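Local structure of isomerase/lactonizing enzyme (Agrobacterium tumefaciens, 1RVK) at residues A[1-6]-A[40-45]; A[76-81]-A[107-112]; A[134-139]-A[330-335]; A[163-168]-A[351-356]. The protein is of unknown function but, as a magnesium-binding member of the enolase superfamily, probably acts as an isomerase or lactonizing enzyme. One frame throughout, in Å; residues are numbered along the deposited sequence.

Contact 1: residues A[1-6]-A[40-45]; sequences MIITDV and VRTEDG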
loop_
_atom_site.group_PDB
_atom_site.type_symbol
_atom_site.label_atom_id
_atom_site.label_comp_id
_atom_site.label_asym_id
_atom_site.label_seq_id
_atom_site.Cartn_x
_atom_site.Cartn_y
_atom_site.Cartn_z
HETATM N N MSE A 1 9.527 20.340 -22.316
HETATM C CA MSE A 1 9.249 19.579 -21.061
HETATM C C MSE A 1 8.027 20.141 -20.345
HETATM O O MSE A 1 7.682 19.704 -19.245
HETATM C CB MSE A 1 10.461 19.634 -20.125
HETATM C CG MSE A 1 10.789 21.015 -19.566
HETATM SE SE MSE A 1 11.263 22.335 -20.909
HETATM C CE MSE A 1 10.458 23.890 -20.109
ATOM N N ILE A 2 7.380 21.113 -20.977
ATOM C CA ILE A 2 6.197 21.750 -20.410
ATOM C C ILE A 2 4.957 20.870 -20.547
ATOM O O ILE A 2 4.718 20.270 -21.595
ATOM C CB ILE A 2 5.921 23.108 -21.097
ATOM C CG1 ILE A 2 7.095 24.059 -20.858
ATOM C CG2 ILE A 2 4.632 23.717 -20.563
ATOM C CD1 ILE A 2 7.324 24.402 -19.391
ATOM N N ILE A 3 4.171 20.798 -19.477
ATOM C CA ILE A 3 2.945 20.003 -19.466
ATOM C C ILE A 3 1.862 20.687 -20.297
ATOM O O ILE A 3 1.561 21.869 -20.092
ATOM C CB ILE A 3 2.424 19.822 -18.023
ATOM C CG1 ILE A 3 3.447 19.029 -17.205
ATOM C CG2 ILE A 3 1.063 19.122 -18.033
ATOM C CD1 ILE A 3 3.111 18.915 -15.727
ATOM N N THR A 4 1.270 19.946 -21.230
ATOM C CA THR A 4 0.229 20.502 -22.082
ATOM C C THR A 4 -1.145 19.891 -21.843
ATOM O O THR A 4 -2.161 20.518 -22.143
ATOM C CB THR A 4 0.576 20.333 -23.581
ATOM O OG1 THR A 4 0.794 18.946 -23.871
ATOM C CG2 THR A 4 1.826 21.125 -23.929
ATOM N N ASP A 5 -1.185 18.676 -21.300
ATOM C CA ASP A 5 -2.463 18.009 -21.056
ATOM C C ASP A 5 -2.482 17.126 -19.812
ATOM O O ASP A 5 -1.470 16.532 -19.441
ATOM C CB ASP A 5 -2.829 17.125 -22.252
ATOM C CG ASP A 5 -2.887 17.891 -23.555
ATOM O OD1 ASP A 5 -3.901 18.576 -23.799
ATOM O OD2 ASP A 5 -1.912 17.805 -24.335
ATOM N N VAL A 6 -3.650 17.053 -19.183
ATOM C CA VAL A 6 -3.883 16.199 -18.019
ATOM C C VAL A 6 -5.204 15.521 -18.368
ATOM O O VAL A 6 -6.239 16.180 -18.470
ATOM C CB VAL A 6 -4.054 17.005 -16.717
ATOM C CG1 VAL A 6 -4.341 16.053 -15.558
ATOM C CG2 VAL A 6 -2.794 17.803 -16.432
ATOM N N VAL A 40 -0.456 12.385 -17.924
ATOM C CA VAL A 40 0.098 13.732 -17.999
ATOM C C VAL A 40 0.959 13.764 -19.262
ATOM O O VAL A 40 1.827 12.907 -19.446
ATOM C CB VAL A 40 0.978 14.053 -16.770
ATOM C CG1 VAL A 40 1.556 15.462 -16.893
ATOM C CG2 VAL A 40 0.152 13.928 -15.495
ATOM N N ARG A 41 0.717 14.740 -20.134
ATOM C CA ARG A 41 1.468 14.843 -21.382
ATOM C C ARG A 41 2.184 16.181 -21.521
ATOM O O ARG A 41 1.683 17.216 -21.080
ATOM C CB ARG A 41 0.529 14.643 -22.581
ATOM C CG ARG A 41 1.228 14.680 -23.936
ATOM C CD ARG A 41 0.238 14.556 -25.097
ATOM N NE ARG A 41 -0.593 13.361 -24.982
ATOM C CZ ARG A 41 -1.859 13.362 -24.575
ATOM N NH1 ARG A 41 -2.453 14.501 -24.245
ATOM N NH2 ARG A 41 -2.529 12.222 -24.487
ATOM N N THR A 42 3.360 16.153 -22.145
ATOM C CA THR A 42 4.150 17.362 -22.355
ATOM C C THR A 42 4.143 17.788 -23.827
ATOM O O THR A 42 3.627 17.074 -24.688
ATOM C CB THR A 42 5.606 17.154 -21.896
ATOM O OG1 THR A 42 6.141 15.978 -22.514
ATOM C CG2 THR A 42 5.668 16.991 -20.383
ATOM N N GLU A 43 4.721 18.954 -24.104
ATOM C CA GLU A 43 4.780 19.502 -25.461
ATOM C C GLU A 43 5.303 18.523 -26.506
ATOM O O GLU A 43 4.769 18.444 -27.613
ATOM C CB GLU A 43 5.671 20.745 -25.492
ATOM C CG GLU A 43 5.287 21.835 -24.517
ATOM C CD GLU A 43 6.322 22.945 -24.460
ATOM O OE1 GLU A 43 7.501 22.652 -24.136
ATOM O OE2 GLU A 43 5.954 24.107 -24.738
ATOM N N ASP A 44 6.351 17.787 -26.154
ATOM C CA ASP A 44 6.960 16.836 -27.080
ATOM C C ASP A 44 6.200 15.522 -27.228
ATOM O O ASP A 44 6.655 14.611 -27.921
ATOM C CB ASP A 44 8.406 16.553 -26.664
ATOM C CG ASP A 44 8.506 15.883 -25.309
ATOM O OD1 ASP A 44 9.638 15.582 -24.880
ATOM O OD2 ASP A 44 7.456 15.656 -24.673
ATOM N N GLY A 45 5.048 15.419 -26.575
ATOM C CA GLY A 45 4.255 14.210 -26.687
ATOM C C GLY A 45 4.563 13.106 -25.693
ATOM O O GLY A 45 3.903 12.069 -25.712
#
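A classic beta bulge, in which Thr-4 and Asp-5 both face Arg-41, interrupts the pairing of edge strand 3-15 with the central strand 30-42 in the three-stranded sheet of the enolase-type N-terminal domain. Arg-41 O accepts two backbone donors, Thr-4 N at 2.8 Å and Asp-5 N at 3.2 Å, and the strand pairing slips by one residue between Ile-3 and Asp-5. Arg-41 N returns a bond to Asp-5 O, which completes the bulge; regular pairing then continues with Val-6 opposite Val-40, a non-hydrogen-bonded pair. These two valines share the face that packs on helices 59-70 and 98-116. On that side Ile-3 CG2 meets Val-40 CG1 at 3.9 Å, the side chains crossing at a slant. Asp-5 and Arg-41 occupy the other face, where Arg-41 NH1 and Asp-5 OD2 form a salt bridge at 3.3 Å whose hydrogen bond is weak, with carboxylate and guanidinium planes 62° apart. Glu-47 is the stronger partner of Arg-41, whose NH2 also pairs with Glu-7, and Asp-5 OD2 is also gripped by Thr-4 OG1 from above its carboxylate plane, at 3.0 Å. At the other end of the pair, a type I turn from Thr-42 to Gly-45 leads toward strand 47-52. Glu-43 N binds Ile-2 O almost in line with the carbonyl, and CG of Glu-43, anti to its own carbonyl carbon (chi1 -55°), starts a side chain that runs beside Ile-2. Glu-43 CD comes to 3.4 Å from Ile-2 CB, and Glu-43 OE1 forms a long salt bridge of 3.6 Å with terminal Met-1 N.

Contact 2: residues A[76-81]-A[107-112]; sequences RDRERL and ALWDLA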
loop_
_atom_site.group_PDB
_atom_site.type_symbol
_atom_site.label_atom_id
_atom_site.label_comp_id
_atom_site.label_asym_id
_atom_site.label_seq_id
_atom_site.Cartn_x
_atom_site.Cartn_y
_atom_site.Cartn_z
ATOM N N ARG A 76 9.302 18.440 -14.565
ATOM C CA ARG A 76 10.386 18.000 -13.692
ATOM C C ARG A 76 10.399 18.679 -12.327
ATOM O O ARG A 76 11.127 18.260 -11.432
ATOM C CB ARG A 76 11.735 18.237 -14.377
ATOM C CG ARG A 76 11.893 17.520 -15.708
ATOM C CD ARG A 76 13.151 17.987 -16.416
ATOM N NE ARG A 76 13.104 19.422 -16.688
ATOM C CZ ARG A 76 14.124 20.129 -17.164
ATOM N NH1 ARG A 76 13.986 21.430 -17.383
ATOM N NH2 ARG A 76 15.283 19.536 -17.415
ATOM N N ASP A 77 9.612 19.739 -12.179
ATOM C CA ASP A 77 9.549 20.476 -10.920
ATOM C C ASP A 77 8.582 19.813 -9.949
ATOM O O ASP A 77 7.700 20.469 -9.393
ATOM C CB ASP A 77 9.097 21.910 -11.188
ATOM C CG ASP A 77 10.129 22.710 -11.954
ATOM O OD1 ASP A 77 9.759 23.762 -12.511
ATOM O OD2 ASP A 77 11.310 22.295 -11.991
ATOM N N ARG A 78 8.771 18.514 -9.738
ATOM C CA ARG A 78 7.909 17.730 -8.859
ATOM C C ARG A 78 7.747 18.278 -7.447
ATOM O O ARG A 78 6.660 18.202 -6.875
ATOM C CB ARG A 78 8.416 16.289 -8.792
ATOM C CG ARG A 78 8.346 15.551 -10.124
ATOM C CD ARG A 78 8.784 14.108 -9.959
ATOM N NE ARG A 78 10.196 14.003 -9.612
ATOM C CZ ARG A 78 11.192 14.061 -10.489
ATOM N NH1 ARG A 78 12.449 13.960 -10.072
ATOM N NH2 ARG A 78 10.937 14.204 -11.781
ATOM N N GLU A 79 8.817 18.812 -6.870
ATOM C CA GLU A 79 8.712 19.352 -5.521
ATOM C C GLU A 79 7.828 20.599 -5.516
ATOM O O GLU A 79 6.960 20.746 -4.656
ATOM C CB GLU A 79 10.099 19.683 -4.962
ATOM C CG GLU A 79 10.094 20.136 -3.502
ATOM C CD GLU A 79 9.569 19.075 -2.542
ATOM O OE1 GLU A 79 9.431 17.901 -2.949
ATOM O OE2 GLU A 79 9.307 19.415 -1.368
ATOM N N ARG A 80 8.038 21.493 -6.481
ATOM C CA ARG A 80 7.232 22.708 -6.552
ATOM C C ARG A 80 5.770 22.382 -6.824
ATOM O O ARG A 80 4.875 22.975 -6.225
ATOM C CB ARG A 80 7.754 23.644 -7.647
ATOM C CG ARG A 80 6.909 24.910 -7.824
ATOM C CD ARG A 80 7.612 25.927 -8.712
ATOM N NE ARG A 80 7.825 25.445 -10.074
ATOM C CZ ARG A 80 6.880 25.376 -11.007
ATOM N NH1 ARG A 80 5.638 25.759 -10.732
ATOM N NH2 ARG A 80 7.177 24.932 -12.222
ATOM N N LEU A 81 5.526 21.429 -7.717
ATOM C CA LEU A 81 4.156 21.064 -8.051
ATOM C C LEU A 81 3.453 20.350 -6.897
ATOM O O LEU A 81 2.269 20.585 -6.645
ATOM C CB LEU A 81 4.137 20.205 -9.321
ATOM C CG LEU A 81 4.704 20.931 -10.550
ATOM C CD1 LEU A 81 4.710 20.003 -11.758
ATOM C CD2 LEU A 81 3.870 22.164 -10.840
ATOM N N ALA A 107 2.147 9.934 -11.543
ATOM C CA ALA A 107 2.130 10.152 -12.988
ATOM C C ALA A 107 3.315 11.033 -13.393
ATOM O O ALA A 107 3.903 10.845 -14.458
ATOM C CB ALA A 107 0.814 10.814 -13.408
ATOM N N LEU A 108 3.662 11.997 -12.543
ATOM C CA LEU A 108 4.787 12.885 -12.831
ATOM C C LEU A 108 6.100 12.111 -12.802
ATOM O O LEU A 108 6.991 12.356 -13.615
ATOM C CB LEU A 108 4.826 14.036 -11.822
ATOM C CG LEU A 108 4.330 15.427 -12.240
ATOM C CD1 LEU A 108 3.402 15.363 -13.438
ATOM C CD2 LEU A 108 3.662 16.085 -11.049
ATOM N N TRP A 109 6.231 11.185 -11.856
ATOM C CA TRP A 109 7.440 10.374 -11.778
ATOM C C TRP A 109 7.514 9.444 -12.988
ATOM O O TRP A 109 8.585 9.250 -13.568
ATOM C CB TRP A 109 7.455 9.535 -10.500
ATOM C CG TRP A 109 8.058 10.230 -9.320
ATOM C CD1 TRP A 109 7.397 10.761 -8.248
ATOM C CD2 TRP A 109 9.453 10.450 -9.081
ATOM N NE1 TRP A 109 8.296 11.297 -7.355
ATOM C CE2 TRP A 109 9.565 11.118 -7.842
ATOM C CE3 TRP A 109 10.618 10.148 -9.796
ATOM C CZ2 TRP A 109 10.802 11.488 -7.299
ATOM C CZ3 TRP A 109 11.848 10.515 -9.257
ATOM C CH2 TRP A 109 11.927 11.178 -8.019
ATOM N N ASP A 110 6.376 8.866 -13.366
ATOM C CA ASP A 110 6.342 7.964 -14.516
ATOM C C ASP A 110 6.711 8.731 -15.782
ATOM O O ASP A 110 7.418 8.217 -16.647
ATOM C CB ASP A 110 4.951 7.340 -14.669
ATOM C CG ASP A 110 4.914 6.248 -15.726
ATOM O OD1 ASP A 110 5.695 5.281 -15.607
ATOM O OD2 ASP A 110 4.101 6.349 -16.672
ATOM N N LEU A 111 6.235 9.968 -15.879
ATOM C CA LEU A 111 6.521 10.811 -17.035
ATOM C C LEU A 111 8.018 11.092 -17.155
ATOM O O LEU A 111 8.582 11.027 -18.246
ATOM C CB LEU A 111 5.751 12.130 -16.926
ATOM C CG LEU A 111 6.088 13.225 -17.943
ATOM C CD1 LEU A 111 5.833 12.736 -19.364
ATOM C CD2 LEU A 111 5.243 14.451 -17.648
ATOM N N ALA A 112 8.661 11.413 -16.035
ATOM C CA ALA A 112 10.091 11.693 -16.053
ATOM C C ALA A 112 10.865 10.433 -16.422
ATOM O O ALA A 112 11.811 10.483 -17.208
ATOM C CB ALA A 112 10.547 12.205 -14.686
HETATM O O HOH W 1 8.558 14.623 -13.284
#
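Arg-78 lies across one face of the Trp-109 indole, and this cation-pi contact is the close-packed part of the meeting. The side chain covers both rings in turn: Arg-78 CD stands 3.7 Å from the centroid of the five-membered ring as a CH-pi donor, while Arg-78 CZ stands 3.8 Å from that of the six-membered ring, only 11° off its normal. A bend at chi3 (-66°) sets Arg-78 NE over the middle of the indole, 3.4 Å from Trp-109 CE2, yet the guanidinium plane stays tilted by 35° to the indole rather than lying flat on it. Arg-78 NH2 touches Ala-112 CB at 3.5 Å. Deeper in, Leu-81 CD1 meets Leu-108 CD2 at 4.1 Å, an ordinary apolar contact in which the two side chains cross at about a right angle, both leucines also resting on Leu-70. The two helices involved, 78-89 at its first turn and 98-116 in mid-course, belong to the N-terminal capping domain of the enolase fold, and Trp-109 NE1 is hydrogen-bonded to Thr-290 OG1 of helix 289-301, which restrains the rotation of the indole. Away from the ring the fit is slacker. A water in the guanidinium plane accepts from Arg-78 NH2 at 2.8 Å and donates to Leu-108 O at the same 2.8 Å, so that polar groups of the two helices meet through solvent instead of directly. On the guanidinium face opposite Trp-109 lies Arg-76 O, 4.1 Å above the plane and offset toward the rim.

Contact 3: residues A[134-139]-A[330-335]; sequences YGSIMC and RGLLHP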
loop_
_atom_site.group_PDB
_atom_site.type_symbol
_atom_site.label_atom_id
_atom_site.label_comp_id
_atom_site.label_asym_id
_atom_site.label_seq_id
_atom_site.Cartn_x
_atom_site.Cartn_y
_atom_site.Cartn_z
ATOM N N TYR A 134 6.523 -10.040 1.742
ATOM C CA TYR A 134 5.764 -10.884 2.649
ATOM C C TYR A 134 4.392 -11.053 2.020
ATOM O O TYR A 134 3.921 -10.170 1.303
ATOM C CB TYR A 134 5.667 -10.286 4.070
ATOM C CG TYR A 134 4.954 -8.949 4.247
ATOM C CD1 TYR A 134 3.560 -8.861 4.263
ATOM C CD2 TYR A 134 5.683 -7.787 4.484
ATOM C CE1 TYR A 134 2.911 -7.640 4.519
ATOM C CE2 TYR A 134 5.055 -6.576 4.739
ATOM C CZ TYR A 134 3.676 -6.503 4.760
ATOM O OH TYR A 134 3.075 -5.295 5.039
ATOM N N GLY A 135 3.779 -12.209 2.244
ATOM C CA GLY A 135 2.460 -12.454 1.694
ATOM C C GLY A 135 1.460 -11.820 2.635
ATOM O O GLY A 135 1.313 -12.266 3.770
ATOM N N SER A 136 0.782 -10.776 2.164
ATOM C CA SER A 136 -0.194 -10.051 2.970
ATOM C C SER A 136 -1.584 -10.638 2.729
ATOM O O SER A 136 -2.179 -10.435 1.671
ATOM C CB SER A 136 -0.159 -8.567 2.585
ATOM O OG SER A 136 -0.606 -7.741 3.644
ATOM N N ILE A 137 -2.092 -11.361 3.723
ATOM C CA ILE A 137 -3.392 -12.023 3.629
ATOM C C ILE A 137 -4.595 -11.108 3.849
ATOM O O ILE A 137 -4.611 -10.298 4.777
ATOM C CB ILE A 137 -3.476 -13.186 4.639
ATOM C CG1 ILE A 137 -2.295 -14.137 4.431
ATOM C CG2 ILE A 137 -4.787 -13.943 4.459
ATOM C CD1 ILE A 137 -2.200 -15.237 5.472
HETATM N N MSE A 138 -5.604 -11.250 2.991
HETATM C CA MSE A 138 -6.829 -10.451 3.095
HETATM C C MSE A 138 -7.508 -10.595 4.452
HETATM O O MSE A 138 -7.284 -11.571 5.175
HETATM C CB MSE A 138 -7.852 -10.872 2.035
HETATM C CG MSE A 138 -7.537 -10.467 0.613
HETATM SE SE MSE A 138 -9.087 -10.750 -0.534
HETATM C CE MSE A 138 -8.513 -9.701 -2.048
ATOM N N CYS A 139 -8.353 -9.622 4.780
ATOM C CA CYS A 139 -9.108 -9.643 6.026
ATOM C C CYS A 139 -9.919 -10.931 6.066
ATOM O O CYS A 139 -10.245 -11.498 5.023
ATOM C CB CYS A 139 -10.066 -8.452 6.095
ATOM S SG CYS A 139 -9.260 -6.846 6.237
ATOM N N ARG A 330 3.271 -7.724 -0.629
ATOM C CA ARG A 330 2.649 -8.353 -1.791
ATOM C C ARG A 330 1.282 -8.924 -1.426
ATOM O O ARG A 330 1.178 -9.877 -0.653
ATOM C CB ARG A 330 3.564 -9.460 -2.329
ATOM C CG ARG A 330 3.359 -9.804 -3.806
ATOM C CD ARG A 330 4.566 -10.581 -4.345
ATOM N NE ARG A 330 4.532 -10.737 -5.799
ATOM C CZ ARG A 330 4.026 -11.788 -6.438
ATOM N NH1 ARG A 330 3.507 -12.802 -5.758
ATOM N NH2 ARG A 330 4.032 -11.820 -7.765
ATOM N N GLY A 331 0.236 -8.327 -1.987
ATOM C CA GLY A 331 -1.116 -8.771 -1.708
ATOM C C GLY A 331 -2.115 -7.692 -2.083
ATOM O O GLY A 331 -1.771 -6.780 -2.839
ATOM N N LEU A 332 -3.330 -7.755 -1.543
ATOM C CA LEU A 332 -3.743 -8.793 -0.601
ATOM C C LEU A 332 -3.993 -10.154 -1.247
ATOM O O LEU A 332 -4.441 -10.240 -2.394
ATOM C CB LEU A 332 -4.993 -8.330 0.152
ATOM C CG LEU A 332 -4.782 -7.033 0.940
ATOM C CD1 LEU A 332 -6.076 -6.607 1.607
ATOM C CD2 LEU A 332 -3.690 -7.246 1.975
ATOM N N LEU A 333 -3.710 -11.209 -0.484
ATOM C CA LEU A 333 -3.841 -12.595 -0.939
ATOM C C LEU A 333 -4.999 -13.363 -0.303
ATOM O O LEU A 333 -5.407 -13.085 0.827
ATOM C CB LEU A 333 -2.538 -13.350 -0.647
ATOM C CG LEU A 333 -1.314 -13.291 -1.572
ATOM C CD1 LEU A 333 -1.323 -12.068 -2.458
ATOM C CD2 LEU A 333 -0.064 -13.348 -0.713
ATOM N N HIS A 334 -5.503 -14.356 -1.033
ATOM C CA HIS A 334 -6.608 -15.188 -0.570
ATOM C C HIS A 334 -6.535 -16.524 -1.307
ATOM O O HIS A 334 -6.197 -16.570 -2.488
ATOM C CB HIS A 334 -7.945 -14.497 -0.858
ATOM C CG HIS A 334 -9.117 -15.128 -0.170
ATOM N ND1 HIS A 334 -9.658 -16.331 -0.569
ATOM C CD2 HIS A 334 -9.836 -14.731 0.908
ATOM C CE1 HIS A 334 -10.659 -16.649 0.232
ATOM N NE2 HIS A 334 -10.788 -15.695 1.138
ATOM N N PRO A 335 -6.843 -17.630 -0.618
ATOM C CA PRO A 335 -6.777 -18.925 -1.303
ATOM C C PRO A 335 -7.640 -19.054 -2.561
ATOM O O PRO A 335 -7.318 -19.830 -3.456
ATOM C CB PRO A 335 -7.169 -19.925 -0.207
ATOM C CG PRO A 335 -7.972 -19.092 0.777
ATOM C CD PRO A 335 -7.214 -17.792 0.799
#
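Ser-136 N and Arg-330 O are joined by an almost straight hydrogen bond of 3.0 Å, one of four that lace two parallel strands together. Before it Arg-330 N binds Tyr-134 O at 3.2 Å; after it come Leu-333 N to Ser-136 O and Met-138 N to Leu-333 O, each 2.8 Å. Against this ladder Met-138 CG presses on Leu-332 CB at 3.4 Å, tighter than usual van der Waals contact, while Met-138 SE rests 3.9 Å from His-334 CB. On the other face of the sheet, Leu-333 CD2 covers Gly-135 CA at 3.6 Å, and Ile-137 and Leu-333 both pack on Phe-156 of helix 150-163. Strands 130-137 and 328-333 are the first and last of the modified (beta/alpha)7beta barrel of the enolase superfamily, and this pairing closes it. Ser-136 bonds to Arg-330 O and Leu-333 N, three residues apart, so the second strand spends an extra residue there. The peptide before Leu-332 is cis, and at Gly-331 a CB would clash with Ser-136 O. In the next shell, Ser-136 OG is held by Glu-329, His-334 NE2 by Asp-141, and Tyr-134 OH by Lys-169, the tyrosine side chain about 7 Å from the bound magnesium ion.

Contact 4: residues A[163-168]-A[351-356]; sequences RGYKGI and DPMDRD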
loop_
_atom_site.group_PDB
_atom_site.type_symbol
_atom_site.label_atom_id
_atom_site.label_comp_id
_atom_site.label_asym_id
_atom_site.label_seq_id
_atom_site.Cartn_x
_atom_site.Cartn_y
_atom_site.Cartn_z
ATOM N N ARG A 163 5.094 -21.333 -1.787
ATOM C CA ARG A 163 5.290 -20.393 -2.892
ATOM C C ARG A 163 6.639 -19.684 -2.802
ATOM O O ARG A 163 7.188 -19.250 -3.815
ATOM C CB ARG A 163 4.168 -19.349 -2.908
ATOM C CG ARG A 163 4.348 -18.239 -3.937
ATOM C CD ARG A 163 4.302 -18.755 -5.369
ATOM N NE ARG A 163 4.470 -17.672 -6.339
ATOM C CZ ARG A 163 5.639 -17.124 -6.665
ATOM N NH1 ARG A 163 6.763 -17.554 -6.109
ATOM N NH2 ARG A 163 5.681 -16.134 -7.548
ATOM N N GLY A 164 7.165 -19.552 -1.588
ATOM C CA GLY A 164 8.455 -18.907 -1.427
ATOM C C GLY A 164 8.498 -17.731 -0.470
ATOM O O GLY A 164 9.577 -17.236 -0.159
ATOM N N TYR A 165 7.337 -17.277 -0.009
ATOM C CA TYR A 165 7.285 -16.150 0.920
ATOM C C TYR A 165 8.055 -16.465 2.199
ATOM O O TYR A 165 7.855 -17.520 2.799
ATOM C CB TYR A 165 5.828 -15.826 1.274
ATOM C CG TYR A 165 5.044 -15.181 0.153
ATOM C CD1 TYR A 165 5.236 -13.839 -0.173
ATOM C CD2 TYR A 165 4.102 -15.908 -0.578
ATOM C CE1 TYR A 165 4.505 -13.232 -1.193
ATOM C CE2 TYR A 165 3.366 -15.307 -1.609
ATOM C CZ TYR A 165 3.575 -13.969 -1.906
ATOM O OH TYR A 165 2.858 -13.362 -2.911
ATOM N N LYS A 166 8.931 -15.550 2.610
ATOM C CA LYS A 166 9.716 -15.727 3.830
ATOM C C LYS A 166 9.040 -15.032 5.013
ATOM O O LYS A 166 9.457 -15.181 6.164
ATOM C CB LYS A 166 11.128 -15.170 3.640
ATOM C CG LYS A 166 12.031 -16.027 2.752
ATOM C CD LYS A 166 13.412 -15.391 2.621
ATOM C CE LYS A 166 14.458 -16.379 2.119
ATOM N NZ LYS A 166 14.135 -16.969 0.797
ATOM N N GLY A 167 7.994 -14.273 4.713
ATOM C CA GLY A 167 7.247 -13.569 5.741
ATOM C C GLY A 167 5.773 -13.625 5.391
ATOM O O GLY A 167 5.423 -13.716 4.219
ATOM N N ILE A 168 4.910 -13.575 6.401
ATOM C CA ILE A 168 3.466 -13.631 6.187
ATOM C C ILE A 168 2.759 -12.707 7.165
ATOM O O ILE A 168 3.051 -12.739 8.360
ATOM C CB ILE A 168 2.927 -15.061 6.426
ATOM C CG1 ILE A 168 3.565 -16.028 5.431
ATOM C CG2 ILE A 168 1.401 -15.083 6.284
ATOM C CD1 ILE A 168 3.272 -17.488 5.728
ATOM N N ASP A 351 5.284 -6.721 -10.192
ATOM C CA ASP A 351 6.030 -7.297 -9.077
ATOM C C ASP A 351 6.212 -8.814 -9.101
ATOM O O ASP A 351 5.761 -9.518 -8.196
ATOM C CB ASP A 351 5.354 -6.892 -7.763
ATOM C CG ASP A 351 3.897 -7.323 -7.696
ATOM O OD1 ASP A 351 3.366 -7.819 -8.714
ATOM O OD2 ASP A 351 3.277 -7.161 -6.624
ATOM N N PRO A 352 6.902 -9.334 -10.126
ATOM C CA PRO A 352 7.142 -10.777 -10.251
ATOM C C PRO A 352 7.985 -11.250 -9.072
ATOM O O PRO A 352 8.930 -10.568 -8.673
ATOM C CB PRO A 352 7.920 -10.900 -11.563
ATOM C CG PRO A 352 7.707 -9.598 -12.263
ATOM C CD PRO A 352 7.635 -8.590 -11.162
HETATM N N MSE A 353 7.665 -12.416 -8.521
HETATM C CA MSE A 353 8.431 -12.931 -7.392
HETATM C C MSE A 353 9.005 -14.314 -7.696
HETATM O O MSE A 353 8.287 -15.195 -8.182
HETATM C CB MSE A 353 7.547 -12.998 -6.143
HETATM C CG MSE A 353 8.313 -13.352 -4.873
HETATM SE SE MSE A 353 7.207 -13.423 -3.294
HETATM C CE MSE A 353 6.465 -15.201 -3.547
ATOM N N ASP A 354 10.294 -14.514 -7.418
ATOM C CA ASP A 354 10.890 -15.820 -7.675
ATOM C C ASP A 354 10.503 -16.835 -6.605
ATOM O O ASP A 354 9.761 -16.521 -5.669
ATOM C CB ASP A 354 12.424 -15.739 -7.818
ATOM C CG ASP A 354 13.128 -15.240 -6.564
ATOM O OD1 ASP A 354 12.674 -15.536 -5.441
ATOM O OD2 ASP A 354 14.170 -14.564 -6.714
ATOM N N ARG A 355 11.001 -18.059 -6.753
ATOM C CA ARG A 355 10.684 -19.133 -5.823
ATOM C C ARG A 355 11.351 -18.989 -4.463
ATOM O O ARG A 355 11.083 -19.776 -3.556
ATOM C CB ARG A 355 11.069 -20.482 -6.440
ATOM C CG ARG A 355 10.419 -20.754 -7.786
ATOM C CD ARG A 355 8.912 -20.851 -7.657
ATOM N NE ARG A 355 8.514 -21.945 -6.777
ATOM C CZ ARG A 355 7.254 -22.255 -6.492
ATOM N NH1 ARG A 355 6.261 -21.550 -7.019
ATOM N NH2 ARG A 355 6.987 -23.267 -5.677
ATOM N N ASP A 356 12.219 -17.988 -4.322
ATOM C CA ASP A 356 12.916 -17.756 -3.061
ATOM C C ASP A 356 12.295 -16.616 -2.254
ATOM O O ASP A 356 12.781 -16.273 -1.176
ATOM C CB ASP A 356 14.396 -17.463 -3.330
ATOM C CG ASP A 356 15.163 -18.698 -3.772
ATOM O OD1 ASP A 356 16.237 -18.546 -4.391
ATOM O OD2 ASP A 356 14.698 -19.823 -3.489
#
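Arg-163 and Met-353 meet tip to tip, and the selenomethionine methyl lies between two flat groups. Met-353 CE sits over the centre of the Tyr-165 ring, 3.5 Å from its centroid, and, toward the rim, over one face of the Arg-163 guanidinium, 3.5 Å from Arg-163 NH1. The turn at chi3 (81°) brings CE there, and Met-353 SE, 3.4 Å from Tyr-165 CE1, completes an oblique Met-aromatic contact. The guanidinium presents its edge to the backbone: Arg-163 NH2 donates to Met-353 O at 2.8 Å, nearly straight and in plane, while Arg-163 NH1 makes a second hydrogen bond, to Asp-354 O, from above that carbonyl's plane, at 3.2 Å. Arg-355 crosses Arg-163 at about a right angle, their guanidinium planes only 8° apart and their NH1 atoms separated by 4.1 Å. Gly-164 ends helix 150-163 in a Schellman motif and lets Arg-355 O within 3.5 Å of its CA, which lays the loop before strand 358-360 against the helix's C-terminal end. The salt bridge of Arg-163 NE to Asp-340 probably eases the closeness of like charges, and the Arg-355 guanidinium over buried Arg-163 O, partnerless in the model, may partly stabilise it.

How the contacts relate
From the N terminus, contact 1 closes a loop of 33 residues, mostly strand, and pairs the first two long strands of the N-terminal domain. Contact 2 follows in series, closing 25 largely helical residues, and packs against contact 1: Leu-111 of its second helix touches Val-40 and Thr-42. In the barrel, contacts 3 and 4 close 190 and 182 residues and cross, since their segments alternate along the chain; no contact is nested. Contact 3 joins the first and last barrel strands, and contact 4 ties the loop after strand 328-333 to the end of helix 150-163. They meet through Arg-330, which reaches Asp-351 and Tyr-165. Contacts 1 and 3 have centres about 38 Å apart.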